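Local coordinates for peptidoglycan synthetase penicillin-binding protein 3 (Bifidobacterium adolescentis, PDB 4YE5) that probably binds penicillin and, as a member of the transpeptidase family, is likely to cross-link peptidoglycan strands in the cell wall, at residues G480-A485 with P553-R558; V311-T316 with A325-N330; M36-A41 with T218-V223. All coordinates share one frame; numbering follows the deposited sequence.

Interaction 1. Residues G480-A485 with P553-R558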
loop_
_atom_site.group_PDB
_atom_site.type_symbol
_atom_site.label_atom_id
_atom_site.label_comp_id
_atom_site.label_asym_id
_atom_site.label_seq_id
_atom_site.Cartn_x
_atom_site.Cartn_y
_atom_site.Cartn_z
ATOM N N GLY A 480 28.685 -8.733 9.736
ATOM C CA GLY A 480 28.163 -9.667 10.717
ATOM C C GLY A 480 27.046 -10.562 10.192
ATOM O O GLY A 480 26.590 -11.458 10.890
ATOM N N TYR A 481 26.585 -10.341 8.965
ATOM C CA TYR A 481 25.420 -11.102 8.509
ATOM C C TYR A 481 25.609 -11.762 7.158
ATOM O O TYR A 481 26.105 -11.143 6.211
ATOM C CB TYR A 481 24.174 -10.201 8.483
ATOM C CG TYR A 481 23.852 -9.616 9.855
ATOM C CD1 TYR A 481 24.440 -8.429 10.284
ATOM C CD2 TYR A 481 22.982 -10.263 10.718
ATOM C CE1 TYR A 481 24.165 -7.901 11.538
ATOM C CE2 TYR A 481 22.701 -9.734 11.979
ATOM C CZ TYR A 481 23.296 -8.560 12.380
ATOM O OH TYR A 481 23.010 -8.031 13.630
ATOM N N ARG A 482 25.181 -13.013 7.062
ATOM C CA ARG A 482 25.181 -13.722 5.781
ATOM C C ARG A 482 23.957 -13.321 4.969
ATOM O O ARG A 482 22.884 -13.162 5.539
ATOM C CB ARG A 482 25.194 -15.230 6.036
ATOM C CG ARG A 482 26.507 -15.701 6.662
ATOM C CD ARG A 482 26.413 -17.097 7.264
ATOM N NE ARG A 482 25.868 -18.092 6.346
ATOM C CZ ARG A 482 25.542 -19.330 6.715
ATOM N NH1 ARG A 482 25.728 -19.724 7.975
ATOM N NH2 ARG A 482 25.045 -20.180 5.832
HETATM N N MSE A 483 24.124 -13.151 3.650
HETATM C CA MSE A 483 23.016 -12.807 2.754
HETATM C C MSE A 483 22.867 -13.845 1.661
HETATM O O MSE A 483 23.852 -14.423 1.208
HETATM C CB MSE A 483 23.255 -11.446 2.062
HETATM C CG MSE A 483 23.058 -10.220 2.976
HETATM SE SE MSE A 483 23.350 -8.519 2.041
HETATM C CE MSE A 483 25.246 -8.569 1.985
ATOM N N ALA A 484 21.633 -14.058 1.222
ATOM C CA ALA A 484 21.373 -14.875 0.048
ATOM C C ALA A 484 20.684 -13.925 -0.913
ATOM O O ALA A 484 19.645 -13.350 -0.575
ATOM C CB ALA A 484 20.458 -16.030 0.376
ATOM N N ALA A 485 21.250 -13.752 -2.100
ATOM C CA ALA A 485 20.722 -12.715 -2.981
ATOM C C ALA A 485 20.941 -13.024 -4.439
ATOM O O ALA A 485 21.794 -13.832 -4.777
ATOM C CB ALA A 485 21.386 -11.373 -2.638
ATOM N N PRO A 553 20.387 -11.297 15.907
ATOM C CA PRO A 553 21.668 -11.919 16.247
ATOM C C PRO A 553 22.546 -12.124 15.012
ATOM O O PRO A 553 22.025 -12.494 13.956
ATOM C CB PRO A 553 21.259 -13.281 16.831
ATOM C CG PRO A 553 19.847 -13.117 17.263
ATOM C CD PRO A 553 19.244 -12.160 16.260
ATOM N N ALA A 554 23.847 -11.873 15.150
ATOM C CA ALA A 554 24.808 -12.067 14.069
ATOM C C ALA A 554 24.778 -13.493 13.511
ATOM O O ALA A 554 24.463 -14.443 14.223
ATOM C CB ALA A 554 26.206 -11.706 14.550
ATOM N N SER A 555 25.110 -13.644 12.234
ATOM C CA SER A 555 25.137 -14.969 11.614
ATOM C C SER A 555 26.204 -15.871 12.213
ATOM O O SER A 555 27.209 -15.399 12.731
ATOM C CB SER A 555 25.386 -14.842 10.107
ATOM O OG SER A 555 24.269 -14.250 9.448
ATOM N N SER A 556 25.983 -17.177 12.113
ATOM C CA SER A 556 27.011 -18.174 12.376
ATOM C C SER A 556 27.846 -18.415 11.115
ATOM O O SER A 556 27.401 -18.114 10.006
ATOM C CB SER A 556 26.363 -19.485 12.835
ATOM O OG SER A 556 25.716 -19.321 14.090
ATOM N N PRO A 557 29.069 -18.948 11.278
ATOM C CA PRO A 557 29.907 -19.211 10.104
ATOM C C PRO A 557 29.229 -20.148 9.100
ATOM O O PRO A 557 28.535 -21.093 9.487
ATOM C CB PRO A 557 31.145 -19.894 10.710
ATOM C CG PRO A 557 31.231 -19.345 12.107
ATOM C CD PRO A 557 29.790 -19.195 12.543
ATOM N N ARG A 558 29.409 -19.864 7.816
ATOM C CA ARG A 558 28.932 -20.742 6.751
ATOM C C ARG A 558 29.795 -22.015 6.653
ATOM O O ARG A 558 31.004 -21.931 6.462
ATOM C CB ARG A 558 28.946 -19.985 5.415
ATOM C CG ARG A 558 28.239 -20.723 4.283
ATOM C CD ARG A 558 28.323 -19.965 2.945
ATOM N NE ARG A 558 27.471 -20.618 1.957
ATOM C CZ ARG A 558 27.580 -20.482 0.642
ATOM N NH1 ARG A 558 28.512 -19.691 0.121
ATOM N NH2 ARG A 558 26.748 -21.145 -0.152
HETATM O O HOH W 1 28.675 -13.239 11.978
#
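The guanidinium of R482 has the R558 backbone over one face, with CA lying toward its rim at 3.6 Å from NH1, while the carbonyl O of S556 sits at the edge, close to the guanidinium plane. The second flat group, the Y481 ring, approaches P553 and A554 obliquely, CE2 coming to 3.5 Å from P553 O. These residues join the lead-in to strand 484-492, the edge strand of the antiparallel sheet in the penicillin-binding transpeptidase fold, to the extended C-terminal segment that follows helix 535-549. NH1 of R482 donates to S556 O over 3.1 Å, reaching the carbonyl from above its plane. The R482 chain bends at chi3 (52°), which turns NE back from a straight course. The R482 and R558 side chains cross at about a right angle, and NH2 of R482 packs on CG of R558, with the guanidinium planes 34° apart. E466, in a salt bridge with R482 NE and a weak, long ion pair with R558, probably offsets these two like charges; R558 NH2 is hydrogen-bonded to S467 OG. S555 joins the two backbones through both its side chain and its amide. Its OG takes the amide hydrogen of R482 almost straight, at 2.8 Å and 176°, and is also bonded to D513, whose carboxylate receives the S556 amide as well. Y481 OH is hydrogen-bonded to V552 O, just before P553. S555 N donates to G480 O at 3.0 Å, nearly along the C=O axis. That same G480 O accepts from a water at 3.0 Å, which also donates to S555 O at 2.7 Å.

Interaction 2. Residues V311-T316 with A325-N330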
loop_
_atom_site.group_PDB
_atom_site.type_symbol
_atom_site.label_atom_id
_atom_site.label_comp_id
_atom_site.label_asym_id
_atom_site.label_seq_id
_atom_site.Cartn_x
_atom_site.Cartn_y
_atom_site.Cartn_z
ATOM N N VAL A 311 30.261 -24.881 -19.753
ATOM C CA VAL A 311 29.414 -23.807 -20.247
ATOM C C VAL A 311 30.231 -22.886 -21.137
ATOM O O VAL A 311 31.038 -22.106 -20.643
ATOM C CB VAL A 311 28.793 -23.001 -19.065
ATOM C CG1 VAL A 311 27.722 -22.047 -19.563
ATOM C CG2 VAL A 311 28.204 -23.947 -18.037
ATOM N N PRO A 312 30.031 -22.988 -22.458
ATOM C CA PRO A 312 30.743 -22.152 -23.432
ATOM C C PRO A 312 30.131 -20.767 -23.409
ATOM O O PRO A 312 29.109 -20.593 -22.740
ATOM C CB PRO A 312 30.460 -22.856 -24.764
ATOM C CG PRO A 312 29.127 -23.484 -24.570
ATOM C CD PRO A 312 29.034 -23.863 -23.100
ATOM N N ASN A 313 30.704 -19.781 -24.088
ATOM C CA ASN A 313 30.100 -18.454 -23.957
ATOM C C ASN A 313 28.935 -18.215 -24.910
ATOM O O ASN A 313 28.245 -17.213 -24.814
ATOM C CB ASN A 313 31.128 -17.319 -24.010
ATOM C CG ASN A 313 31.362 -16.806 -25.409
ATOM O OD1 ASN A 313 31.136 -15.636 -25.690
ATOM N ND2 ASN A 313 31.811 -17.681 -26.296
ATOM N N THR A 314 28.710 -19.136 -25.837
ATOM C CA THR A 314 27.478 -19.087 -26.609
ATOM C C THR A 314 26.952 -20.487 -26.790
ATOM O O THR A 314 27.699 -21.446 -26.697
ATOM C CB THR A 314 27.669 -18.485 -28.014
ATOM O OG1 THR A 314 28.341 -19.440 -28.849
ATOM C CG2 THR A 314 28.453 -17.180 -27.955
ATOM N N VAL A 315 25.657 -20.601 -27.048
ATOM C CA VAL A 315 25.103 -21.872 -27.476
ATOM C C VAL A 315 24.000 -21.618 -28.492
ATOM O O VAL A 315 23.260 -20.639 -28.394
ATOM C CB VAL A 315 24.601 -22.732 -26.287
ATOM C CG1 VAL A 315 23.390 -22.106 -25.631
ATOM C CG2 VAL A 315 24.291 -24.159 -26.752
ATOM N N THR A 316 23.923 -22.486 -29.492
ATOM C CA THR A 316 22.905 -22.362 -30.515
ATOM C C THR A 316 21.928 -23.531 -30.446
ATOM O O THR A 316 22.324 -24.689 -30.485
ATOM C CB THR A 316 23.532 -22.259 -31.912
ATOM O OG1 THR A 316 24.400 -21.119 -31.950
ATOM C CG2 THR A 316 22.451 -22.094 -32.965
ATOM N N ALA A 325 26.285 -12.201 -20.764
ATOM C CA ALA A 325 26.578 -10.771 -20.799
ATOM C C ALA A 325 28.047 -10.506 -21.089
ATOM O O ALA A 325 28.408 -9.471 -21.655
ATOM C CB ALA A 325 26.181 -10.132 -19.479
ATOM N N VAL A 326 28.880 -11.464 -20.704
ATOM C CA VAL A 326 30.324 -11.334 -20.775
ATOM C C VAL A 326 30.924 -12.477 -21.596
ATOM O O VAL A 326 30.442 -13.608 -21.538
ATOM C CB VAL A 326 30.917 -11.373 -19.349
ATOM C CG1 VAL A 326 32.434 -11.479 -19.380
ATOM C CG2 VAL A 326 30.476 -10.142 -18.562
ATOM N N ASP A 327 31.961 -12.178 -22.372
ATOM C CA ASP A 327 32.758 -13.222 -23.014
ATOM C C ASP A 327 33.512 -14.034 -21.968
ATOM O O ASP A 327 34.274 -13.486 -21.173
ATOM C CB ASP A 327 33.764 -12.607 -23.983
ATOM C CG ASP A 327 33.142 -12.229 -25.309
ATOM O OD1 ASP A 327 32.269 -12.977 -25.798
ATOM O OD2 ASP A 327 33.536 -11.184 -25.868
ATOM N N HIS A 328 33.282 -15.339 -21.950
ATOM C CA HIS A 328 34.128 -16.238 -21.177
ATOM C C HIS A 328 34.487 -17.421 -22.066
ATOM O O HIS A 328 34.058 -17.479 -23.211
ATOM C CB HIS A 328 33.448 -16.678 -19.870
ATOM C CG HIS A 328 32.051 -17.182 -20.045
ATOM N ND1 HIS A 328 31.765 -18.432 -20.548
ATOM C CD2 HIS A 328 30.854 -16.604 -19.776
ATOM C CE1 HIS A 328 30.456 -18.603 -20.586
ATOM N NE2 HIS A 328 29.879 -17.510 -20.118
ATOM N N GLY A 329 35.287 -18.349 -21.556
ATOM C CA GLY A 329 35.629 -19.539 -22.313
ATOM C C GLY A 329 34.679 -20.666 -21.948
ATOM O O GLY A 329 33.558 -20.414 -21.511
ATOM N N ASN A 330 35.121 -21.905 -22.128
ATOM C CA ASN A 330 34.354 -23.066 -21.690
ATOM C C ASN A 330 34.491 -23.294 -20.181
ATOM O O ASN A 330 35.414 -23.968 -19.729
ATOM C CB ASN A 330 34.793 -24.311 -22.456
ATOM C CG ASN A 330 34.386 -24.271 -23.912
ATOM O OD1 ASN A 330 33.817 -23.285 -24.384
ATOM N ND2 ASN A 330 34.684 -25.341 -24.639
#
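The turn at P312 and N313, between strands 308-311 and 314-317, packs against H328 in the loop that returns from strand 320-323 to strand 331-334. H328 and N313 carry most of the contact. N313 CB lies over one face of the imidazole in a CH-pi contact, 3.8 Å from the centroid of the H328 ring and displaced toward the ND1-CE1 bond. The carbonyl oxygens of V311 and P312 approach the ring edge near its plane, with P312 O only 3.2 Å from H328 CE1; the CE1 hydrogen, polarised by its two nitrogen neighbours, probably makes this close approach tolerable. With CG between the backbone N and the carbonyl carbon (chi1 50°), the H328 ring is brought against the 311-313 backbone. Its rotation is fixed from both nitrogens: H328 ND1 donates to G329 O at 2.8 Å and 174°, with that oxygen in the ring plane, and NE2 is hydrogen-bonded to D324. W333 adds an edge-to-face ring contact. The contact lies at the base of the two-stranded antiparallel hairpin 314-317/320-323, a surface excursion of the transpeptidase domain whose first strand begins within segment 311-316. Backbone bonding between V311 and E331 continues the join, while the side chains of V311 and P312 rest on V345 and I349 of helix 344-350. The backbones also come close: N313 CB is 3.0 Å from H328 O, and the carbonyl oxygens of V311 and G329, both acceptors, stand 3.2 Å apart. At the far end of the contact, N330 OD1 touches P312 CB and CA, each at 3.4 Å.

Interaction 3. Residues M36-A41 with T218-V223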
loop_
_atom_site.group_PDB
_atom_site.type_symbol
_atom_site.label_atom_id
_atom_site.label_comp_id
_atom_site.label_asym_id
_atom_site.label_seq_id
_atom_site.Cartn_x
_atom_site.Cartn_y
_atom_site.Cartn_z
HETATM N N MSE A 36 -3.361 3.957 10.664
HETATM C CA MSE A 36 -2.242 3.896 11.598
HETATM C C MSE A 36 -1.185 2.932 11.095
HETATM O O MSE A 36 -1.493 2.042 10.309
HETATM C CB MSE A 36 -2.752 3.416 12.962
HETATM C CG MSE A 36 -3.669 4.427 13.640
HETATM SE SE MSE A 36 -4.486 3.660 15.226
HETATM C CE MSE A 36 -5.543 2.249 14.394
ATOM N N ASP A 37 0.060 3.096 11.540
ATOM C CA ASP A 37 1.095 2.141 11.148
ATOM C C ASP A 37 0.981 0.928 12.074
ATOM O O ASP A 37 0.117 0.888 12.970
ATOM C CB ASP A 37 2.515 2.773 11.143
ATOM C CG ASP A 37 3.252 2.687 12.504
ATOM O OD1 ASP A 37 2.611 2.549 13.570
ATOM O OD2 ASP A 37 4.512 2.764 12.502
ATOM N N THR A 38 1.874 -0.031 11.876
ATOM C CA THR A 38 1.847 -1.293 12.600
ATOM C C THR A 38 1.875 -1.143 14.132
ATOM O O THR A 38 1.400 -2.022 14.837
ATOM C CB THR A 38 2.983 -2.225 12.124
ATOM O OG1 THR A 38 2.712 -3.572 12.527
ATOM C CG2 THR A 38 4.327 -1.777 12.687
ATOM N N ASN A 39 2.417 -0.034 14.632
ATOM C CA ASN A 39 2.503 0.197 16.075
ATOM C C ASN A 39 1.453 1.166 16.616
ATOM O O ASN A 39 1.537 1.589 17.757
ATOM C CB ASN A 39 3.885 0.720 16.467
ATOM C CG ASN A 39 4.999 -0.187 15.993
ATOM O OD1 ASN A 39 5.858 0.226 15.224
ATOM N ND2 ASN A 39 4.972 -1.439 16.436
ATOM N N GLY A 40 0.490 1.551 15.789
ATOM C CA GLY A 40 -0.580 2.419 16.264
ATOM C C GLY A 40 -0.285 3.892 16.021
ATOM O O GLY A 40 -1.081 4.745 16.381
ATOM N N ALA A 41 0.864 4.206 15.426
ATOM C CA ALA A 41 1.172 5.601 15.139
ATOM C C ALA A 41 0.196 6.101 14.078
ATOM O O ALA A 41 -0.011 5.448 13.066
ATOM C CB ALA A 41 2.634 5.759 14.681
ATOM N N THR A 218 0.510 -3.013 8.105
ATOM C CA THR A 218 1.716 -3.739 8.488
ATOM C C THR A 218 2.967 -2.851 8.343
ATOM O O THR A 218 4.034 -3.190 8.861
ATOM C CB THR A 218 1.915 -4.969 7.610
ATOM O OG1 THR A 218 2.024 -4.546 6.249
ATOM C CG2 THR A 218 0.719 -5.963 7.765
ATOM N N ILE A 219 2.829 -1.736 7.625
ATOM C CA ILE A 219 3.946 -0.814 7.415
ATOM C C ILE A 219 4.429 -0.259 8.752
ATOM O O ILE A 219 3.626 0.145 9.590
ATOM C CB ILE A 219 3.539 0.390 6.531
ATOM C CG1 ILE A 219 3.058 -0.070 5.154
ATOM C CG2 ILE A 219 4.694 1.414 6.413
ATOM C CD1 ILE A 219 4.181 -0.590 4.228
ATOM N N ASP A 220 5.744 -0.242 8.938
ATOM C CA ASP A 220 6.368 0.390 10.106
ATOM C C ASP A 220 6.918 1.744 9.682
ATOM O O ASP A 220 7.731 1.822 8.766
ATOM C CB ASP A 220 7.536 -0.462 10.610
ATOM C CG ASP A 220 8.181 0.111 11.865
ATOM O OD1 ASP A 220 8.982 1.059 11.733
ATOM O OD2 ASP A 220 7.882 -0.385 12.978
ATOM N N ARG A 221 6.488 2.788 10.385
ATOM C CA ARG A 221 6.807 4.183 10.066
ATOM C C ARG A 221 8.319 4.387 10.015
ATOM O O ARG A 221 8.820 5.068 9.132
ATOM C CB ARG A 221 6.193 5.094 11.153
ATOM C CG ARG A 221 5.871 6.523 10.766
ATOM C CD ARG A 221 5.258 7.307 11.957
ATOM N NE ARG A 221 6.166 7.275 13.088
ATOM C CZ ARG A 221 6.992 8.260 13.426
ATOM N NH1 ARG A 221 6.985 9.410 12.772
ATOM N NH2 ARG A 221 7.805 8.100 14.454
ATOM N N ASP A 222 9.045 3.790 10.959
ATOM C CA ASP A 222 10.507 3.939 11.014
ATOM C C ASP A 222 11.222 3.210 9.876
ATOM O O ASP A 222 12.183 3.730 9.301
ATOM C CB ASP A 222 11.054 3.488 12.376
ATOM C CG ASP A 222 10.360 4.203 13.547
ATOM O OD1 ASP A 222 10.533 5.438 13.679
ATOM O OD2 ASP A 222 9.621 3.537 14.318
ATOM N N VAL A 223 10.777 2.006 9.540
ATOM C CA VAL A 223 11.390 1.312 8.395
ATOM C C VAL A 223 11.046 2.037 7.084
ATOM O O VAL A 223 11.888 2.182 6.193
ATOM C CB VAL A 223 10.936 -0.159 8.314
ATOM C CG1 VAL A 223 11.550 -0.859 7.093
ATOM C CG2 VAL A 223 11.302 -0.915 9.637
HETATM O O HOH W 2 4.385 -5.044 10.786
#
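D37 and T38 meet I219 and R221 through two hydrogen bonds: R221 N donates at 2.9 Å and 162° to the anti lone pair of D37 OD2, and T38 N donates to I219 O, also at 2.9 Å. The contact sets a type I beta turn, D37 to G40, against the start of helix 221-238, so that a loop of the dimerisation-domain family region holds the N-terminus of a helix following strand 214-217. With chi1 at 89°, D37 CG stands between the backbone N and the carbonyl carbon, and D37 CB rests 3.2 Å from I219 O. D37 OD1 accepts from N39 N, an Asx turn, and also from A41 N, the two donors on opposite faces of the carboxylate plane. These donors and the helix end probably favour the charged form of D37, though D220 OD2, 4.6 Å from D37 OD2, would oppose this. D220 is the N-cap residue of the helix; its OD1 accepts from V223 N at 3.0 Å and, weakly, from D222 N. T38 CG2 approaches D220 CB, and separately A41 CB touches R221 CD, whose chain ends with NH1 bonded to N152. On the T38 flank, OG1 is hydrogen-bonded to K431 NZ and shares a water with T218: this water lies 2.8 Å from T38 OG1 and donates to T218 O at 2.7 Å.

In the fold
The three contacts follow one another along the elongated chain without touching. Interaction 3 lies closest to its middle, about 12 Å from the chain's centre, where the N-terminal region meets helix 221-238. The centres of interactions 1 and 3 are about 27 Å apart, with nearest atoms about 14 Å apart. The centres of interactions 2 and 3 are about 48 Å apart, with nearest atoms about 32 Å apart. Interactions 1 and 2, both at the surface of the transpeptidase region, have centres about 32 Å apart and nearest atoms about 16 Å apart. The probable active site, judged from an SxxK pattern at S287 and K290 with K486 beside it, is nearest in sequence to interaction 1, whose residue A485 directly precedes K486.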